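Local coordinates for gamma-hexachlorocyclohexane dehydrochlorinase (Sphingomonas paucimobilis, PDB 3A76), which catalyses two successive 1,2-anti dehydrochlorinations of the pollutant lindane (gamma-hexachlorocyclohexane), giving 1,3,4,6-tetrachloro-1,4-cyclohexadiene by way of gamma-pentachlorocyclohexene, at residues A31-L36 with L98-V103; A131-E136 with S147-C152. One frame throughout, in Å; residues are numbered along the deposited sequence.

Interaction 1: A31-L36 with L98-V103; sequences AAIQDL and LRLEFV
I33, reaching from the helix 22-45 toward the strand 88-102, meets the isobutyl end of L100 and brings an alpha helix against a strand that is outermost in the sheet within the chain, in the alpha+beta barrel of the SnoaL-like family. Apolar side chains carry the contact. The closest approach is methyl to methyl, I33 CG2 to L100 CD2 at 3.7 Å, and the other methyl of the leucine, L100 CD1, lies 3.9 Å from the same I33 CG2, which therefore sits against both prongs of the fork. With CG1 anti to its carbonyl carbon (chi1 -65°), CG2 lies on L100, while the longer arm runs past L100 CD1 and brings I33 CD1 to 4.4 Å from F102 CZ, at the far end of the phenyl ring, which it approaches obliquely. At the next residue of the helix, the aliphatic part of Q34 serves as a hydrocarbon, Q34 CG lying 3.9 Å from L98 CD1.

No hydrogen bond links the segments. The axes of 31-36 and 98-102 come no closer than 10.2 Å and run at 134° to one another, a separation that side chains span. V108, Y137 and W144, on the three strands that follow 88-102 in the sheet, also touch I33, and Y137 touches L100 as well, so the pair belongs to a larger apolar cluster. The polar side chain of R99, by contrast, forms a salt bridge with D39 of the third subunit.

As a worked case of helix-on-sheet packing, the contact implies cohesion that rests on apolar side-chain contacts, with no hydrogen bond between the two segments.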
loop_
_atom_site.group_PDB
_atom_site.type_symbol
_atom_site.label_atom_id
_atom_site.label_comp_id
_atom_site.label_asym_id
_atom_site.label_seq_id
_atom_site.Cartn_x
_atom_site.Cartn_y
_atom_site.Cartn_z
ATOM N N ALA B 31 -12.075 -2.826 -9.823
ATOM C CA ALA B 31 -11.469 -1.501 -10.054
ATOM C C ALA B 31 -12.240 -0.354 -9.389
ATOM O O ALA B 31 -11.651 0.471 -8.668
ATOM C CB ALA B 31 -11.312 -1.240 -11.545
ATOM N N ALA B 32 -13.552 -0.311 -9.613
ATOM C CA ALA B 32 -14.409 0.694 -8.989
ATOM C C ALA B 32 -14.398 0.610 -7.453
ATOM O O ALA B 32 -14.446 1.632 -6.764
ATOM C CB ALA B 32 -15.851 0.586 -9.531
ATOM N N ILE B 33 -14.341 -0.604 -6.917
ATOM C CA ILE B 33 -14.342 -0.785 -5.474
ATOM C C ILE B 33 -12.991 -0.356 -4.888
ATOM O O ILE B 33 -12.948 0.290 -3.841
ATOM C CB ILE B 33 -14.724 -2.255 -5.082
ATOM C CG1 ILE B 33 -16.182 -2.555 -5.489
ATOM C CG2 ILE B 33 -14.490 -2.514 -3.592
ATOM C CD1 ILE B 33 -16.528 -4.052 -5.589
ATOM N N GLN B 34 -11.904 -0.703 -5.583
ATOM C CA GLN B 34 -10.551 -0.215 -5.265
ATOM C C GLN B 34 -10.543 1.304 -5.173
ATOM O O GLN B 34 -10.039 1.865 -4.196
ATOM C CB GLN B 34 -9.527 -0.686 -6.300
ATOM C CG GLN B 34 -8.998 -2.109 -6.070
ATOM C CD GLN B 34 -8.339 -2.725 -7.305
ATOM O OE1 GLN B 34 -7.620 -2.049 -8.055
ATOM N NE2 GLN B 34 -8.586 -4.018 -7.522
ATOM N N ASP B 35 -11.132 1.949 -6.182
ATOM C CA ASP B 35 -11.306 3.413 -6.212
ATOM C C ASP B 35 -12.156 3.955 -5.091
ATOM O O ASP B 35 -11.858 5.036 -4.563
ATOM C CB ASP B 35 -11.888 3.848 -7.537
ATOM C CG ASP B 35 -10.893 3.764 -8.633
ATOM O OD1 ASP B 35 -9.708 3.575 -8.315
ATOM O OD2 ASP B 35 -11.287 3.882 -9.806
ATOM N N LEU B 36 -13.192 3.205 -4.708
ATOM C CA LEU B 36 -13.977 3.548 -3.519
ATOM C C LEU B 36 -13.093 3.534 -2.285
ATOM O O LEU B 36 -13.079 4.482 -1.508
ATOM C CB LEU B 36 -15.161 2.577 -3.333
ATOM C CG LEU B 36 -16.364 2.679 -4.284
ATOM C CD1 LEU B 36 -17.393 1.618 -3.894
ATOM C CD2 LEU B 36 -16.969 4.091 -4.271
ATOM N N LEU B 98 -6.393 -4.815 0.214
ATOM C CA LEU B 98 -7.817 -4.878 -0.088
ATOM C C LEU B 98 -8.108 -6.254 -0.662
ATOM O O LEU B 98 -7.566 -6.631 -1.695
ATOM C CB LEU B 98 -8.218 -3.824 -1.113
ATOM C CG LEU B 98 -9.601 -3.152 -1.049
ATOM C CD1 LEU B 98 -10.172 -3.005 -2.438
ATOM C CD2 LEU B 98 -10.619 -3.819 -0.139
ATOM N N ARG B 99 -8.965 -6.999 0.022
ATOM C CA ARG B 99 -9.292 -8.346 -0.410
ATOM C C ARG B 99 -10.800 -8.464 -0.525
ATOM O O ARG B 99 -11.528 -8.213 0.443
ATOM C CB ARG B 99 -8.680 -9.374 0.558
ATOM C CG ARG B 99 -8.976 -10.810 0.233
ATOM C CD ARG B 99 -8.295 -11.249 -1.033
ATOM N NE ARG B 99 -9.249 -11.984 -1.859
ATOM C CZ ARG B 99 -9.218 -13.295 -2.075
ATOM N NH1 ARG B 99 -8.259 -14.039 -1.553
ATOM N NH2 ARG B 99 -10.142 -13.855 -2.831
ATOM N N LEU B 100 -11.269 -8.804 -1.720
ATOM C CA LEU B 100 -12.700 -8.840 -1.984
ATOM C C LEU B 100 -13.279 -10.262 -2.089
ATOM O O LEU B 100 -12.632 -11.184 -2.592
ATOM C CB LEU B 100 -13.049 -7.999 -3.228
ATOM C CG LEU B 100 -12.571 -6.534 -3.313
ATOM C CD1 LEU B 100 -12.920 -5.910 -4.682
ATOM C CD2 LEU B 100 -13.095 -5.681 -2.157
ATOM N N GLU B 101 -14.499 -10.416 -1.579
ATOM C CA GLU B 101 -15.294 -11.638 -1.741
ATOM C C GLU B 101 -16.634 -11.242 -2.357
ATOM O O GLU B 101 -17.432 -10.549 -1.727
ATOM C CB GLU B 101 -15.506 -12.327 -0.390
ATOM C CG GLU B 101 -16.168 -13.713 -0.450
ATOM C CD GLU B 101 -16.753 -14.154 0.899
ATOM O OE1 GLU B 101 -16.870 -13.306 1.822
ATOM O OE2 GLU B 101 -17.104 -15.354 1.031
ATOM N N PHE B 102 -16.855 -11.649 -3.606
ATOM C CA PHE B 102 -18.123 -11.389 -4.276
ATOM C C PHE B 102 -19.219 -12.327 -3.750
ATOM O O PHE B 102 -19.213 -13.532 -4.035
ATOM C CB PHE B 102 -17.967 -11.524 -5.791
ATOM C CG PHE B 102 -17.493 -10.262 -6.471
ATOM C CD1 PHE B 102 -16.134 -9.914 -6.465
ATOM C CD2 PHE B 102 -18.401 -9.423 -7.116
ATOM C CE1 PHE B 102 -15.689 -8.744 -7.094
ATOM C CE2 PHE B 102 -17.968 -8.255 -7.752
ATOM C CZ PHE B 102 -16.609 -7.911 -7.738
ATOM N N VAL B 103 -20.132 -11.771 -2.954
ATOM C CA VAL B 103 -21.295 -12.514 -2.466
ATOM C C VAL B 103 -22.222 -12.759 -3.656
ATOM O O VAL B 103 -22.610 -13.894 -3.939
ATOM C CB VAL B 103 -22.014 -11.768 -1.315
ATOM C CG1 VAL B 103 -23.404 -12.352 -1.061
ATOM C CG2 VAL B 103 -21.179 -11.838 -0.051
#

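Interaction 2: A131-E136 with S147-C152; sequences AVFTDE and SKRNAC
A beta hairpin made by the strands 125-140 and 143-158 provides this contact, in the curved sheet of a SnoaL-like barrel, and a classic beta bulge interrupts its ladder at one end. The strands run antiparallel, and V132 with C152, T134 with N150 and E136 with K148 are its hydrogen-bonded pairs. The bond from N150 N to T134 O is nearly straight, 2.7 Å long with an angle of 176° at the hydrogen. In the bulge, S147 and K148 both oppose E136, and E136 O accepts from both backbone nitrogens, which reach it from the same face of its carbonyl plane.

The side chains of F133, D135, R149 and A151 share one face of the sheet, where L41 of the helix 22-45 packs on F133 and R149, and Y37 on D135 and R149. R149 grips D135 side-on: R149 NH1 donates to D135 OD1 at 2.6 Å and R149 NE to D135 OD2 at 2.8 Å. Both carboxylate oxygens lie in the guanidinium plane and are met on their syn sides, although the two planes are turned 26° apart. The bend at chi3 turns the guanidinium so that one face lies on the F133 ring with the two planes 6° apart, a stacked cation-pi contact with R149 CZ 3.7 Å from the ring centroid. A leucine in place of R149 would probably leave the buried carboxylate of D135 without its countercharge and the face of F133 without its flat cover.

F133 comes within about 5 Å of H93, the inferred proton acceptor, side chain to side chain, and lies about 4 Å from a bound spermidine; this connects the stack to the pocket. At the edge of the same ring, near its plane, A151 CB lies 3.8 Å from F133 CE2.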
loop_
_atom_site.group_PDB
_atom_site.type_symbol
_atom_site.label_atom_id
_atom_site.label_comp_id
_atom_site.label_asym_id
_atom_site.label_seq_id
_atom_site.Cartn_x
_atom_site.Cartn_y
_atom_site.Cartn_z
ATOM N N ALA B 131 -5.181 -0.053 11.601
ATOM C CA ALA B 131 -6.589 -0.396 11.668
ATOM C C ALA B 131 -7.010 -1.365 10.581
ATOM O O ALA B 131 -6.388 -1.443 9.532
ATOM C CB ALA B 131 -7.478 0.873 11.656
ATOM N N VAL B 132 -8.065 -2.119 10.864
ATOM C CA VAL B 132 -8.664 -3.026 9.907
ATOM C C VAL B 132 -10.010 -2.463 9.445
ATOM O O VAL B 132 -10.819 -1.974 10.269
ATOM C CB VAL B 132 -8.807 -4.457 10.521
ATOM C CG1 VAL B 132 -9.693 -5.379 9.649
ATOM C CG2 VAL B 132 -7.436 -5.072 10.709
ATOM N N PHE B 133 -10.235 -2.509 8.133
ATOM C CA PHE B 133 -11.533 -2.184 7.555
ATOM C C PHE B 133 -12.315 -3.459 7.216
ATOM O O PHE B 133 -11.782 -4.370 6.578
ATOM C CB PHE B 133 -11.358 -1.329 6.291
ATOM C CG PHE B 133 -10.686 0.005 6.537
ATOM C CD1 PHE B 133 -9.668 0.446 5.700
ATOM C CD2 PHE B 133 -11.077 0.818 7.594
ATOM C CE1 PHE B 133 -9.060 1.690 5.910
ATOM C CE2 PHE B 133 -10.461 2.061 7.823
ATOM C CZ PHE B 133 -9.457 2.495 6.980
ATOM N N THR B 134 -13.572 -3.524 7.668
ATOM C CA THR B 134 -14.493 -4.588 7.282
ATOM C C THR B 134 -15.594 -3.855 6.538
ATOM O O THR B 134 -16.295 -3.014 7.108
ATOM C CB THR B 134 -15.064 -5.352 8.504
ATOM O OG1 THR B 134 -14.003 -5.652 9.420
ATOM C CG2 THR B 134 -15.753 -6.670 8.081
ATOM N N ASP B 135 -15.707 -4.144 5.250
ATOM C CA ASP B 135 -16.531 -3.353 4.366
ATOM C C ASP B 135 -17.555 -4.202 3.627
ATOM O O ASP B 135 -17.352 -5.406 3.402
ATOM C CB ASP B 135 -15.655 -2.635 3.321
ATOM C CG ASP B 135 -14.691 -1.627 3.930
ATOM O OD1 ASP B 135 -13.623 -1.394 3.318
ATOM O OD2 ASP B 135 -15.000 -1.055 4.994
ATOM N N GLU B 136 -18.646 -3.542 3.244
ATOM C CA GLU B 136 -19.609 -4.086 2.307
ATOM C C GLU B 136 -19.815 -3.049 1.241
ATOM O O GLU B 136 -19.942 -1.861 1.551
ATOM C CB GLU B 136 -20.940 -4.352 2.989
ATOM C CG GLU B 136 -20.945 -5.475 4.011
ATOM C CD GLU B 136 -22.305 -5.594 4.679
ATOM O OE1 GLU B 136 -22.364 -6.045 5.836
ATOM O OE2 GLU B 136 -23.313 -5.196 4.048
ATOM N N SER B 147 -21.733 0.198 1.239
ATOM C CA SER B 147 -22.953 -0.089 1.975
ATOM C C SER B 147 -22.639 -0.055 3.463
ATOM O O SER B 147 -23.487 0.300 4.288
ATOM C CB SER B 147 -23.493 -1.461 1.603
ATOM O OG SER B 147 -24.194 -2.005 2.715
ATOM N N LYS B 148 -21.416 -0.442 3.808
ATOM C CA LYS B 148 -20.994 -0.440 5.198
ATOM C C LYS B 148 -19.479 -0.321 5.254
ATOM O O LYS B 148 -18.781 -0.678 4.295
ATOM C CB LYS B 148 -21.458 -1.724 5.905
ATOM C CG LYS B 148 -21.813 -1.555 7.377
ATOM C CD LYS B 148 -22.609 -2.756 7.930
ATOM C CE LYS B 148 -24.092 -2.763 7.491
ATOM N NZ LYS B 148 -24.944 -1.742 8.174
ATOM N N ARG B 149 -18.993 0.203 6.378
ATOM C CA ARG B 149 -17.589 0.152 6.735
ATOM C C ARG B 149 -17.507 0.058 8.233
ATOM O O ARG B 149 -18.084 0.889 8.931
ATOM C CB ARG B 149 -16.805 1.400 6.253
ATOM C CG ARG B 149 -15.456 1.610 6.995
ATOM C CD ARG B 149 -14.392 2.347 6.179
ATOM N NE ARG B 149 -13.811 1.494 5.145
ATOM C CZ ARG B 149 -12.806 1.829 4.331
ATOM N NH1 ARG B 149 -12.386 0.946 3.433
ATOM N NH2 ARG B 149 -12.218 3.028 4.395
ATOM N N ASN B 150 -16.796 -0.954 8.725
ATOM C CA ASN B 150 -16.334 -0.933 10.111
ATOM C C ASN B 150 -14.811 -0.735 10.149
ATOM O O ASN B 150 -14.059 -1.393 9.422
ATOM C CB ASN B 150 -16.774 -2.194 10.880
ATOM C CG ASN B 150 -16.352 -2.177 12.339
ATOM O OD1 ASN B 150 -15.248 -2.611 12.684
ATOM N ND2 ASN B 150 -17.237 -1.690 13.213
ATOM N N ALA B 151 -14.378 0.194 10.987
ATOM C CA ALA B 151 -12.980 0.473 11.175
ATOM C C ALA B 151 -12.659 0.093 12.595
ATOM O O ALA B 151 -13.249 0.608 13.535
ATOM C CB ALA B 151 -12.696 1.938 10.940
ATOM N N CYS B 152 -11.707 -0.818 12.735
ATOM C CA CYS B 152 -11.311 -1.331 14.025
ATOM C C CYS B 152 -9.825 -1.051 14.172
ATOM O O CYS B 152 -9.033 -1.480 13.332
ATOM C CB CYS B 152 -11.581 -2.842 14.072
ATOM S SG CYS B 152 -10.945 -3.678 15.536
#

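How the interactions relate
Both segments of interaction 1 precede those of interaction 2 in the sequence, and both contacts belong to the SnoaL-like fold. Their centres are 12 Å apart and their nearest atoms about 5 Å apart, without touching. They share one mixed sheet: 98-102 is part of 88-102, one of the two outermost strands within the chain, the hairpin strands lie further in, and the strand 107-120 separates 88-102 from the hairpin. The helix 22-45 relates them too, packing on 98-102 through 31-36 and on the hairpin through Y37 and L41. One helix thus covers both an edge strand within the chain and the interior strands, whose hairpin reaches toward the pocket of H93.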